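Local structure of A151R (African swine fever virus Georgia 2007/1, 7CMA) at residues Lys16-Ile21 and Thr71-Ala76; Gly29-Leu34 and Asn90-Gly95; Thr99-Glu104 and Thr125-His130; Tyr108-Asn113 and Ser136-Lys141. The protein binds a zinc ion and is a non-structural protein of the virus, its biochemical role remaining uncertain. All blocks are in the same frame, centred on the assembly; numbering follows the deposited sequence.

Contact 1: residues Lys16-Ile21 and Thr71-Ala76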
loop_
_atom_site.group_PDB
_atom_site.type_symbol
_atom_site.label_atom_id
_atom_site.label_comp_id
_atom_site.label_asym_id
_atom_site.label_seq_id
_atom_site.Cartn_x
_atom_site.Cartn_y
_atom_site.Cartn_z
ATOM N N LYS A 16 -1.837 4.257 11.146
ATOM C CA LYS A 16 -1.174 2.928 11.203
ATOM C C LYS A 16 0.062 3.019 12.113
ATOM O O LYS A 16 0.245 2.120 12.929
ATOM C CB LYS A 16 -0.807 2.444 9.798
ATOM C CG LYS A 16 -1.973 1.925 8.968
ATOM C CD LYS A 16 -1.591 0.835 7.983
ATOM C CE LYS A 16 -1.608 1.298 6.542
ATOM N NZ LYS A 16 -0.573 2.329 6.284
ATOM N N LEU A 17 0.827 4.107 12.029
ATOM C CA LEU A 17 2.082 4.278 12.812
ATOM C C LEU A 17 1.725 4.515 14.284
ATOM O O LEU A 17 2.280 3.809 15.125
ATOM C CB LEU A 17 2.905 5.433 12.235
ATOM C CG LEU A 17 4.281 5.646 12.875
ATOM C CD1 LEU A 17 5.035 4.328 13.024
ATOM C CD2 LEU A 17 5.105 6.639 12.068
ATOM N N ILE A 18 0.689 5.317 14.551
ATOM C CA ILE A 18 0.180 5.551 15.937
ATOM C C ILE A 18 -0.297 4.219 16.523
ATOM O O ILE A 18 0.008 3.957 17.700
ATOM C CB ILE A 18 -0.932 6.618 15.964
ATOM C CG1 ILE A 18 -0.366 8.023 15.748
ATOM C CG2 ILE A 18 -1.736 6.526 17.252
ATOM C CD1 ILE A 18 -1.411 9.122 15.756
ATOM N N GLU A 19 -1.032 3.421 15.744
ATOM C CA GLU A 19 -1.548 2.102 16.205
ATOM C C GLU A 19 -0.359 1.191 16.536
ATOM O O GLU A 19 -0.356 0.599 17.623
ATOM C CB GLU A 19 -2.457 1.465 15.148
ATOM C CG GLU A 19 -3.237 0.262 15.662
ATOM C CD GLU A 19 -4.414 0.591 16.569
ATOM O OE1 GLU A 19 -4.674 1.793 16.793
ATOM O OE2 GLU A 19 -5.045 -0.358 17.083
ATOM N N CYS A 20 0.642 1.153 15.657
ATOM C CA CYS A 20 1.896 0.388 15.876
ATOM C C CYS A 20 2.567 0.837 17.183
ATOM O O CYS A 20 2.876 -0.036 18.025
ATOM C CB CYS A 20 2.849 0.559 14.702
ATOM S SG CYS A 20 4.251 -0.584 14.758
ATOM N N ILE A 21 2.762 2.146 17.361
ATOM C CA ILE A 21 3.426 2.703 18.579
ATOM C C ILE A 21 2.574 2.363 19.804
ATOM O O ILE A 21 3.150 1.941 20.821
ATOM C CB ILE A 21 3.661 4.218 18.450
ATOM C CG1 ILE A 21 4.563 4.542 17.255
ATOM C CG2 ILE A 21 4.216 4.785 19.748
ATOM C CD1 ILE A 21 4.593 5.998 16.891
ATOM N N THR A 71 -2.700 8.796 28.430
ATOM C CA THR A 71 -2.993 7.429 27.929
ATOM C C THR A 71 -1.901 7.006 26.942
ATOM O O THR A 71 -1.376 7.893 26.247
ATOM C CB THR A 71 -4.373 7.394 27.265
ATOM O OG1 THR A 71 -4.313 8.256 26.129
ATOM C CG2 THR A 71 -5.483 7.837 28.192
ATOM N N SER A 72 -1.753 5.695 26.732
ATOM C CA SER A 72 -0.855 5.096 25.712
ATOM C C SER A 72 -1.174 5.662 24.323
ATOM O O SER A 72 -0.228 5.892 23.551
ATOM C CB SER A 72 -0.955 3.600 25.726
ATOM O OG SER A 72 -0.663 3.092 27.017
ATOM N N LYS A 73 -2.459 5.832 23.995
ATOM C CA LYS A 73 -2.898 6.315 22.657
ATOM C C LYS A 73 -2.474 7.776 22.486
ATOM O O LYS A 73 -1.992 8.130 21.388
ATOM C CB LYS A 73 -4.411 6.162 22.481
ATOM C CG LYS A 73 -4.910 6.332 21.051
ATOM C CD LYS A 73 -4.178 5.464 20.041
ATOM C CE LYS A 73 -5.110 4.630 19.185
ATOM N NZ LYS A 73 -4.498 4.303 17.875
ATOM N N ASN A 74 -2.628 8.589 23.535
ATOM C CA ASN A 74 -2.278 10.029 23.482
ATOM C C ASN A 74 -0.757 10.165 23.392
ATOM O O ASN A 74 -0.296 11.087 22.705
ATOM C CB ASN A 74 -2.856 10.816 24.662
ATOM C CG ASN A 74 -4.253 11.338 24.389
ATOM O OD1 ASN A 74 -4.600 11.632 23.246
ATOM N ND2 ASN A 74 -5.077 11.403 25.422
ATOM N N ILE A 75 -0.009 9.288 24.069
ATOM C CA ILE A 75 1.484 9.304 24.009
ATOM C C ILE A 75 1.920 8.882 22.603
ATOM O O ILE A 75 2.752 9.595 22.009
ATOM C CB ILE A 75 2.107 8.408 25.095
ATOM C CG1 ILE A 75 1.533 8.720 26.480
ATOM C CG2 ILE A 75 3.626 8.512 25.060
ATOM C CD1 ILE A 75 2.535 8.641 27.602
ATOM N N ALA A 76 1.285 7.845 22.050
ATOM C CA ALA A 76 1.556 7.372 20.673
ATOM C C ALA A 76 1.436 8.541 19.688
ATOM O O ALA A 76 2.278 8.630 18.779
ATOM C CB ALA A 76 0.618 6.252 20.316
#
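Glu19 supplies the one flat group in the interface, and Lys73 meets it at an oxygen, not over a face. Lys73 NZ lies 2.7 Å from Glu19 OE1, nearly along the carboxylate's C-O bond, in a hydrogen-bonded salt bridge. Glu19 points away from the other helix at CB, but CG stands anti to the backbone N (chi1 -168°) and a bend at chi2 brings CD back toward the lysine. The lysine chain, bent at chi2 and chi3, runs across Ile18 at about a right angle: Ile18 CG2 sits 3.6 Å from Lys73 NZ and 3.9 Å from Lys73 CD. Deeper in, Ala76 is the small residue between the helices. Its CB lies 3.5 Å from Ile18 O, and Ile21 CG2 approaches Ala76 CA to 3.8 Å. The helix axes come within 8.8 Å and run at 129° between their N-to-C directions. At the start of 72-84, Thr71 is the N-cap, with OG1 accepting from Asn74 N. Tyr22 of helix 3-28 also packs on Lys73 and Ala76, while Ile5 of the second subunit reaches Glu19. The chemistry is graded: an apolar interior built on alanine and isoleucine gives way to one ion pair between two partly exposed side chains, where CD of Lys73 packs on Ile18 CG2 and the ammonium charge is probably balanced by Glu19.

Contact 2: residues Gly29-Leu34 and Asn90-Gly95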
loop_
_atom_site.group_PDB
_atom_site.type_symbol
_atom_site.label_atom_id
_atom_site.label_comp_id
_atom_site.label_asym_id
_atom_site.label_seq_id
_atom_site.Cartn_x
_atom_site.Cartn_y
_atom_site.Cartn_z
ATOM N N GLY A 29 6.128 -1.393 27.329
ATOM C CA GLY A 29 5.995 -0.354 28.369
ATOM C C GLY A 29 7.148 0.643 28.357
ATOM O O GLY A 29 7.208 1.470 29.285
ATOM N N THR A 30 8.009 0.611 27.334
ATOM C CA THR A 30 9.193 1.514 27.290
ATOM C C THR A 30 9.607 1.768 25.840
ATOM O O THR A 30 9.644 0.810 25.048
ATOM C CB THR A 30 10.346 0.966 28.146
ATOM O OG1 THR A 30 11.474 1.821 27.971
ATOM C CG2 THR A 30 10.734 -0.453 27.799
ATOM N N ILE A 31 9.874 3.034 25.516
ATOM C CA ILE A 31 10.241 3.511 24.151
ATOM C C ILE A 31 11.354 4.551 24.294
ATOM O O ILE A 31 11.194 5.492 25.108
ATOM C CB ILE A 31 9.015 4.084 23.416
ATOM C CG1 ILE A 31 7.995 2.991 23.077
ATOM C CG2 ILE A 31 9.446 4.862 22.182
ATOM C CD1 ILE A 31 7.127 3.306 21.877
ATOM N N LEU A 32 12.454 4.347 23.570
ATOM C CA LEU A 32 13.562 5.324 23.438
ATOM C C LEU A 32 13.352 6.159 22.170
ATOM O O LEU A 32 13.016 5.576 21.121
ATOM C CB LEU A 32 14.889 4.559 23.399
ATOM C CG LEU A 32 15.255 3.820 24.685
ATOM C CD1 LEU A 32 16.531 3.006 24.504
ATOM C CD2 LEU A 32 15.403 4.790 25.846
ATOM N N LEU A 33 13.475 7.480 22.290
ATOM C CA LEU A 33 13.410 8.427 21.149
ATOM C C LEU A 33 14.835 8.801 20.727
ATOM O O LEU A 33 15.634 9.177 21.611
ATOM C CB LEU A 33 12.608 9.659 21.580
ATOM C CG LEU A 33 11.092 9.458 21.675
ATOM C CD1 LEU A 33 10.715 8.719 22.949
ATOM C CD2 LEU A 33 10.364 10.792 21.607
ATOM N N LEU A 34 15.177 8.570 19.456
ATOM C CA LEU A 34 16.545 8.806 18.924
ATOM C C LEU A 34 16.488 9.860 17.806
ATOM O O LEU A 34 15.589 9.766 16.941
ATOM C CB LEU A 34 17.126 7.479 18.429
ATOM C CG LEU A 34 17.455 6.458 19.520
ATOM C CD1 LEU A 34 16.323 5.455 19.681
ATOM C CD2 LEU A 34 18.768 5.741 19.223
ATOM N N ASN A 90 14.457 11.125 13.112
ATOM C CA ASN A 90 13.714 10.809 14.364
ATOM C C ASN A 90 13.185 9.375 14.289
ATOM O O ASN A 90 12.250 9.109 13.494
ATOM C CB ASN A 90 12.592 11.812 14.634
ATOM C CG ASN A 90 13.105 13.163 15.092
ATOM O OD1 ASN A 90 14.307 13.336 15.317
ATOM N ND2 ASN A 90 12.189 14.083 15.352
ATOM N N LYS A 91 13.788 8.478 15.066
ATOM C CA LYS A 91 13.394 7.049 15.123
ATOM C C LYS A 91 13.148 6.665 16.574
ATOM O O LYS A 91 13.652 7.368 17.460
ATOM C CB LYS A 91 14.477 6.175 14.490
ATOM C CG LYS A 91 14.678 6.382 13.001
ATOM C CD LYS A 91 15.585 5.349 12.377
ATOM C CE LYS A 91 16.000 5.702 10.966
ATOM N NZ LYS A 91 16.839 4.638 10.370
ATOM N N ILE A 92 12.441 5.559 16.801
ATOM C CA ILE A 92 12.111 5.106 18.175
ATOM C C ILE A 92 12.558 3.653 18.340
ATOM O O ILE A 92 12.527 2.893 17.347
ATOM C CB ILE A 92 10.614 5.303 18.477
ATOM C CG1 ILE A 92 9.725 4.494 17.530
ATOM C CG2 ILE A 92 10.260 6.783 18.457
ATOM C CD1 ILE A 92 8.364 4.176 18.103
ATOM N N TRP A 93 13.021 3.312 19.539
ATOM C CA TRP A 93 13.305 1.912 19.939
ATOM C C TRP A 93 12.266 1.466 20.971
ATOM O O TRP A 93 12.156 2.125 22.008
ATOM C CB TRP A 93 14.733 1.802 20.486
ATOM C CG TRP A 93 15.066 0.443 21.011
ATOM C CD1 TRP A 93 14.801 -0.038 22.260
ATOM C CD2 TRP A 93 15.648 -0.649 20.275
ATOM N NE1 TRP A 93 15.187 -1.348 22.353
ATOM C CE2 TRP A 93 15.658 -1.766 21.137
ATOM C CE3 TRP A 93 16.091 -0.813 18.957
ATOM C CZ2 TRP A 93 16.179 -3.000 20.747
ATOM C CZ3 TRP A 93 16.605 -2.032 18.573
ATOM C CH2 TRP A 93 16.645 -3.109 19.459
ATOM N N SER A 94 11.593 0.343 20.730
ATOM C CA SER A 94 10.611 -0.196 21.707
ATOM C C SER A 94 11.195 -1.416 22.426
ATOM O O SER A 94 11.613 -2.367 21.737
ATOM C CB SER A 94 9.304 -0.526 21.050
ATOM O OG SER A 94 8.362 -0.964 22.020
ATOM N N GLY A 95 11.082 -1.436 23.755
ATOM C CA GLY A 95 11.414 -2.601 24.597
ATOM C C GLY A 95 12.762 -2.436 25.281
ATOM O O GLY A 95 13.299 -1.314 25.264
#
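Ile31 and Ile92 form the apolar centre on one face of this strand pair: Ile31 CG2 lies 3.9 Å from Ile92 CB, and Ile31 CD1 meets Ile92 CD1 at 4.1 Å, the two side chains crossing obliquely. Leu33 extends the same face, which packs against Ile21 and Leu25 of helix 3-28 and Ile79 and Trp82 of helix 72-84. On the reverse face Leu32 and Trp93 lie side by side, pointing the same way, Leu32 CB to Trp93 CB at 4.0 Å, and Leu34 CD1 touches Trp93 CB at 4.1 Å. Between the faces the backbones are joined by reciprocal bonds, Leu32 N to Trp93 O at 2.7 Å and Trp93 N to Leu32 O at 2.8 Å, and Leu34 pairs likewise with Lys91. Gly95 N adds a further bond to Thr30 O at 3.0 Å. The polar groups sit toward the ends and are held from outside: Ser94 OG by Glu24, Thr30 OG1 by Ser44, and Asn90 by Thr35 and Trp82, while Trp93 NE1 bonds Glu96 O. Hydrogen-bonded and non-hydrogen-bonded pairs alternate in regular antiparallel fashion; 90-94 is the last strand of a five-stranded antiparallel sheet, its outer edge bonded in turn by Asn150 and Ser153, with both long helices laid against one face of the sheet.

Contact 3: residues Thr99-Glu104 and Thr125-His130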
loop_
_atom_site.group_PDB
_atom_site.type_symbol
_atom_site.label_atom_id
_atom_site.label_comp_id
_atom_site.label_asym_id
_atom_site.label_seq_id
_atom_site.Cartn_x
_atom_site.Cartn_y
_atom_site.Cartn_z
ATOM N N THR A 99 19.859 -6.169 23.056
ATOM C CA THR A 99 19.517 -7.304 22.160
ATOM C C THR A 99 20.737 -8.218 22.026
ATOM O O THR A 99 21.852 -7.696 21.847
ATOM C CB THR A 99 19.030 -6.809 20.791
ATOM O OG1 THR A 99 17.945 -5.911 21.004
ATOM C CG2 THR A 99 18.572 -7.921 19.875
ATOM N N GLN A 100 20.526 -9.525 22.150
ATOM C CA GLN A 100 21.570 -10.550 21.916
ATOM C C GLN A 100 21.746 -10.733 20.405
ATOM O O GLN A 100 20.727 -10.902 19.711
ATOM C CB GLN A 100 21.181 -11.855 22.616
ATOM C CG GLN A 100 20.962 -11.694 24.115
ATOM C CD GLN A 100 22.258 -11.598 24.883
ATOM O OE1 GLN A 100 23.316 -12.011 24.410
ATOM N NE2 GLN A 100 22.174 -11.094 26.102
ATOM N N ILE A 101 22.957 -10.485 19.903
ATOM C CA ILE A 101 23.277 -10.540 18.447
ATOM C C ILE A 101 24.531 -11.395 18.250
ATOM O O ILE A 101 25.315 -11.528 19.206
ATOM C CB ILE A 101 23.451 -9.123 17.864
ATOM C CG1 ILE A 101 24.732 -8.449 18.361
ATOM C CG2 ILE A 101 22.223 -8.276 18.148
ATOM C CD1 ILE A 101 25.305 -7.436 17.387
ATOM N N TYR A 102 24.642 -12.034 17.087
ATOM C CA TYR A 102 25.800 -12.879 16.713
ATOM C C TYR A 102 26.113 -12.659 15.234
ATOM O O TYR A 102 25.171 -12.673 14.412
ATOM C CB TYR A 102 25.506 -14.353 17.007
ATOM C CG TYR A 102 26.653 -15.287 16.717
ATOM C CD1 TYR A 102 27.812 -15.251 17.473
ATOM C CD2 TYR A 102 26.612 -16.152 15.638
ATOM C CE1 TYR A 102 28.881 -16.090 17.199
ATOM C CE2 TYR A 102 27.672 -16.995 15.347
ATOM C CZ TYR A 102 28.807 -16.972 16.136
ATOM O OH TYR A 102 29.851 -17.807 15.854
ATOM N N PHE A 103 27.398 -12.465 14.916
ATOM C CA PHE A 103 27.887 -12.292 13.525
ATOM C C PHE A 103 28.217 -13.660 12.926
ATOM O O PHE A 103 28.939 -14.434 13.583
ATOM C CB PHE A 103 29.117 -11.383 13.487
ATOM C CG PHE A 103 29.720 -11.235 12.115
ATOM C CD1 PHE A 103 29.045 -10.541 11.122
ATOM C CD2 PHE A 103 30.864 -11.939 11.764
ATOM C CE1 PHE A 103 29.558 -10.465 9.837
ATOM C CE2 PHE A 103 31.382 -11.851 10.481
ATOM C CZ PHE A 103 30.728 -11.117 9.519
ATOM N N GLU A 104 27.798 -13.888 11.679
ATOM C CA GLU A 104 28.091 -15.126 10.907
ATOM C C GLU A 104 27.695 -14.918 9.439
ATOM O O GLU A 104 26.619 -14.345 9.191
ATOM C CB GLU A 104 27.346 -16.321 11.506
ATOM C CG GLU A 104 28.137 -17.617 11.440
ATOM C CD GLU A 104 27.345 -18.865 11.790
ATOM O OE1 GLU A 104 27.410 -19.295 12.958
ATOM O OE2 GLU A 104 26.688 -19.420 10.886
ATOM N N THR A 125 26.242 -11.799 21.885
ATOM C CA THR A 125 26.698 -10.634 22.691
ATOM C C THR A 125 25.530 -9.662 22.889
ATOM O O THR A 125 24.817 -9.390 21.904
ATOM C CB THR A 125 27.894 -9.947 22.020
ATOM O OG1 THR A 125 28.902 -10.941 21.844
ATOM C CG2 THR A 125 28.440 -8.784 22.819
ATOM N N SER A 126 25.350 -9.181 24.122
ATOM C CA SER A 126 24.345 -8.157 24.492
ATOM C C SER A 126 24.806 -6.789 23.989
ATOM O O SER A 126 25.880 -6.346 24.402
ATOM C CB SER A 126 24.115 -8.140 25.978
ATOM O OG SER A 126 22.750 -7.904 26.273
ATOM N N VAL A 127 23.952 -6.105 23.233
ATOM C CA VAL A 127 24.347 -4.930 22.407
ATOM C C VAL A 127 23.183 -3.932 22.414
ATOM O O VAL A 127 22.044 -4.379 22.673
ATOM C CB VAL A 127 24.743 -5.387 20.989
ATOM C CG1 VAL A 127 23.925 -4.706 19.906
ATOM C CG2 VAL A 127 26.232 -5.212 20.741
ATOM N N GLY A 128 23.508 -2.636 22.473
ATOM C CA GLY A 128 22.531 -1.531 22.521
ATOM C C GLY A 128 21.749 -1.412 21.215
ATOM O O GLY A 128 21.940 -2.203 20.300
ATOM N N PRO A 129 20.769 -0.490 21.135
ATOM C CA PRO A 129 19.888 -0.402 19.971
ATOM C C PRO A 129 20.564 0.120 18.686
ATOM O O PRO A 129 20.056 -0.146 17.630
ATOM C CB PRO A 129 18.802 0.571 20.444
ATOM C CG PRO A 129 19.515 1.454 21.448
ATOM C CD PRO A 129 20.463 0.516 22.164
ATOM N N HIS A 130 21.685 0.840 18.807
ATOM C CA HIS A 130 22.166 1.772 17.746
ATOM C C HIS A 130 22.477 1.004 16.451
ATOM O O HIS A 130 22.206 1.556 15.366
ATOM C CB HIS A 130 23.370 2.579 18.242
ATOM C CG HIS A 130 23.125 3.264 19.541
ATOM N ND1 HIS A 130 22.636 4.556 19.615
ATOM C CD2 HIS A 130 23.206 2.816 20.812
ATOM C CE1 HIS A 130 22.475 4.887 20.881
ATOM N NE2 HIS A 130 22.791 3.828 21.630
#
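Ile101 and Val127 make the close side of this strand pair. Ile101 CD1 sits 4.0 Å from Val127 CG1 and only slightly farther from CG2, and the two side chains cross at about a right angle. Ile101 CG1 lies between its backbone N and carbonyl carbon (chi1 70°), which places it 3.7 Å from Thr125 O. Ile101 is buried, with Trp138 also packed on it. Beneath them the backbones pair in antiparallel fashion. Ile101 and Thr125 exchange two bonds, the shorter being Thr125 N to Ile101 O at 2.8 Å. Thr99 and Val127 exchange another two, but unequally: Thr99 N points well at Val127 O at 2.9 Å, whereas Val127 N reaches Thr99 O with an N-H...O angle of only 132°, from above the carbonyl plane. The opposite face is looser. There Gln100, bent at chi2, brings NE2 to 3.2 Å from Ser126 OG, yet the angle is too poor for a hydrogen bond, and Gln100 OE1 is taken by Ser124 OG. Ser126 is exposed, and so is Thr125 on the isoleucine face. Beyond Val127 the chain leaves the strand, and Pro129 goes to Trp93, which Thr99 also touches. Cohesion therefore comes mainly from four backbone bonds and one apolar pair; the amide of Gln100 brushes the serine side chain without bonding to it, and adds little directed polar linkage across the strands.

Contact 4: residues Tyr108-Asn113 and Ser136-Lys141. With ZN (zinc ion), chain C.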
loop_
_atom_site.group_PDB
_atom_site.type_symbol
_atom_site.label_atom_id
_atom_site.label_comp_id
_atom_site.label_asym_id
_atom_site.label_seq_id
_atom_site.Cartn_x
_atom_site.Cartn_y
_atom_site.Cartn_z
ATOM N N TYR A 108 24.364 -10.183 10.527
ATOM C CA TYR A 108 24.144 -10.129 11.995
ATOM C C TYR A 108 22.784 -10.773 12.308
ATOM O O TYR A 108 21.860 -10.608 11.493
ATOM C CB TYR A 108 24.244 -8.683 12.489
ATOM C CG TYR A 108 25.636 -8.099 12.434
ATOM C CD1 TYR A 108 26.178 -7.648 11.240
ATOM C CD2 TYR A 108 26.439 -8.059 13.561
ATOM C CE1 TYR A 108 27.476 -7.166 11.170
ATOM C CE2 TYR A 108 27.727 -7.551 13.515
ATOM C CZ TYR A 108 28.244 -7.086 12.316
ATOM O OH TYR A 108 29.532 -6.634 12.249
ATOM N N HIS A 109 22.749 -11.585 13.363
ATOM C CA HIS A 109 21.553 -12.422 13.621
ATOM C C HIS A 109 20.926 -12.191 14.987
ATOM O O HIS A 109 21.666 -11.946 15.943
ATOM C CB HIS A 109 21.927 -13.908 13.510
ATOM C CG HIS A 109 22.592 -14.316 12.240
ATOM N ND1 HIS A 109 21.900 -14.908 11.208
ATOM C CD2 HIS A 109 23.881 -14.260 11.845
ATOM C CE1 HIS A 109 22.730 -15.177 10.223
ATOM N NE2 HIS A 109 23.947 -14.788 10.589
ATOM N N THR A 110 19.606 -12.283 15.047
ATOM C CA THR A 110 18.850 -12.195 16.324
ATOM C C THR A 110 18.300 -13.583 16.682
ATOM O O THR A 110 17.931 -13.779 17.860
ATOM C CB THR A 110 17.715 -11.168 16.220
ATOM O OG1 THR A 110 16.976 -11.482 15.042
ATOM C CG2 THR A 110 18.209 -9.738 16.150
ATOM N N ASN A 111 18.065 -14.419 15.670
ATOM C CA ASN A 111 17.429 -15.758 15.813
ATOM C C ASN A 111 15.944 -15.586 16.173
ATOM O O ASN A 111 15.392 -16.502 16.792
ATOM C CB ASN A 111 18.145 -16.613 16.867
ATOM C CG ASN A 111 19.095 -17.626 16.264
ATOM O OD1 ASN A 111 19.755 -17.340 15.270
ATOM N ND2 ASN A 111 19.164 -18.814 16.848
ATOM N N TYR A 112 15.356 -14.417 15.881
ATOM C CA TYR A 112 13.939 -14.109 16.229
ATOM C C TYR A 112 12.996 -14.972 15.382
ATOM O O TYR A 112 12.123 -15.618 15.967
ATOM C CB TYR A 112 13.626 -12.619 16.046
ATOM C CG TYR A 112 14.094 -11.728 17.171
ATOM C CD1 TYR A 112 14.303 -12.228 18.445
ATOM C CD2 TYR A 112 14.363 -10.384 16.953
ATOM C CE1 TYR A 112 14.762 -11.421 19.472
ATOM C CE2 TYR A 112 14.785 -9.556 17.980
ATOM C CZ TYR A 112 14.999 -10.078 19.240
ATOM O OH TYR A 112 15.440 -9.272 20.247
ATOM N N ASN A 113 13.101 -14.892 14.049
ATOM C CA ASN A 113 12.094 -15.480 13.120
ATOM C C ASN A 113 12.628 -16.785 12.512
ATOM O O ASN A 113 11.929 -17.357 11.671
ATOM C CB ASN A 113 11.692 -14.511 12.007
ATOM C CG ASN A 113 11.289 -13.148 12.526
ATOM O OD1 ASN A 113 11.749 -12.131 12.015
ATOM N ND2 ASN A 113 10.469 -13.120 13.562
ATOM N N SER A 136 20.507 -2.914 6.527
ATOM C CA SER A 136 21.256 -3.657 5.480
ATOM C C SER A 136 22.140 -4.777 6.027
ATOM O O SER A 136 22.406 -5.710 5.272
ATOM C CB SER A 136 22.094 -2.692 4.688
ATOM O OG SER A 136 23.272 -2.345 5.388
ATOM N N ILE A 137 22.581 -4.683 7.274
ATOM C CA ILE A 137 23.556 -5.672 7.813
ATOM C C ILE A 137 22.820 -6.814 8.508
ATOM O O ILE A 137 23.497 -7.738 8.949
ATOM C CB ILE A 137 24.517 -4.948 8.773
ATOM C CG1 ILE A 137 23.838 -4.520 10.072
ATOM C CG2 ILE A 137 25.184 -3.771 8.086
ATOM C CD1 ILE A 137 24.755 -3.797 11.017
ATOM N N TRP A 138 21.491 -6.778 8.543
ATOM C CA TRP A 138 20.708 -7.761 9.338
ATOM C C TRP A 138 20.167 -8.922 8.501
ATOM O O TRP A 138 19.654 -8.668 7.410
ATOM C CB TRP A 138 19.633 -7.032 10.148
ATOM C CG TRP A 138 20.261 -6.156 11.179
ATOM C CD1 TRP A 138 20.508 -4.819 11.095
ATOM C CD2 TRP A 138 20.804 -6.591 12.433
ATOM N NE1 TRP A 138 21.149 -4.387 12.221
ATOM C CE2 TRP A 138 21.346 -5.451 13.058
ATOM C CE3 TRP A 138 20.861 -7.821 13.094
ATOM C CZ2 TRP A 138 21.947 -5.515 14.309
ATOM C CZ3 TRP A 138 21.454 -7.880 14.332
ATOM C CH2 TRP A 138 21.998 -6.742 14.921
ATOM N N CYS A 139 20.281 -10.148 9.021
ATOM C CA CYS A 139 19.816 -11.376 8.320
ATOM C C CYS A 139 18.305 -11.307 8.093
ATOM O O CYS A 139 17.585 -11.153 9.074
ATOM C CB CYS A 139 20.204 -12.599 9.143
ATOM S SG CYS A 139 19.500 -14.173 8.593
ATOM N N THR A 140 17.862 -11.457 6.847
ATOM C CA THR A 140 16.427 -11.294 6.511
ATOM C C THR A 140 15.632 -12.541 6.880
ATOM O O THR A 140 14.403 -12.495 6.781
ATOM C CB THR A 140 16.272 -11.032 5.016
ATOM O OG1 THR A 140 16.734 -12.192 4.326
ATOM C CG2 THR A 140 17.036 -9.811 4.557
ATOM N N LYS A 141 16.316 -13.608 7.278
ATOM C CA LYS A 141 15.638 -14.875 7.643
ATOM C C LYS A 141 15.238 -14.844 9.114
ATOM O O LYS A 141 14.147 -15.308 9.421
ATOM C CB LYS A 141 16.557 -16.066 7.367
ATOM C CG LYS A 141 17.094 -16.162 5.948
ATOM C CD LYS A 141 17.609 -17.544 5.617
ATOM C CE LYS A 141 17.373 -18.539 6.733
ATOM N NZ LYS A 141 17.768 -19.912 6.340
HETATM ZN ZN ZN C . 19.763 -15.266 10.670
#
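A zinc site of three cysteines and one histidine draws these segments together, with His109 and Cys139 as one ligand from each. His109 ND1 lies 2.2 Å from the zinc and Cys139 SG 2.4 Å; Cys116 and Cys142 complete the four ligands. With SG anti to its backbone N (chi1 171°), Cys139 turns its sulfur onto the zinc; its CB comes to 3.5 Å from His109 ND1. On the far side of the imidazole, NE2 is bonded to Glu104 O, a second-shell partner that should help fix the ring's rotation. Cys139 and Cys142 belong to a CxxC loop, where Lys141 N makes a weak bond of 3.5 Å to Cys139 SG, an N-H to sulfur contact reminiscent of zinc knuckles; such a contact may temper the charge on the thiolate. Next to the metal, strand 107-109 is bridged to the loop through the pair Tyr108 and Trp138. Tyr108 N donates to Ile137 O and Cys139 N to Tyr108 O, both at 3.0 Å, which sets the cysteine directly beside the histidine strand. Tyr108 CB sits over the face of the Trp138 six-membered ring, 3.4 Å from CZ3, in a CH-pi contact. The tyrosine ring also turns an edge toward that indole, the centroids 5.8 Å apart and the planes at 56°, while Ile137 O lies in the plane of the phenol ring at its edge. Trp138 NE1 bonds Ile131 O, and Phe132 stacks on the indole. Farther along, Asn113 CB touches Lys141 O at 3.7 Å, and Asn113 OD1 bonds Ser144 OG.

Contacts 1 and 2 are the buried pair: Ile21 of contact 1 packs on both Ile31 and Ile92 of contact 2, so helices and five-stranded sheet share one apolar interior, and contact 1 adds an ion pair at its partly exposed side. Contacts 3 and 4 are partly buried and lie across the chain's centre from contact 1. Both use the three-stranded sheet: Tyr102 O is close enough to His109 N for a probable hydrogen bond. Contact 3 relies on backbone pairing, whereas contact 4 adds metal ligation and aromatic packing to two backbone bonds. The Trp93 ring is where contacts 2 and 3 meet, joining the two halves, while contacts 2 and 4 do not touch.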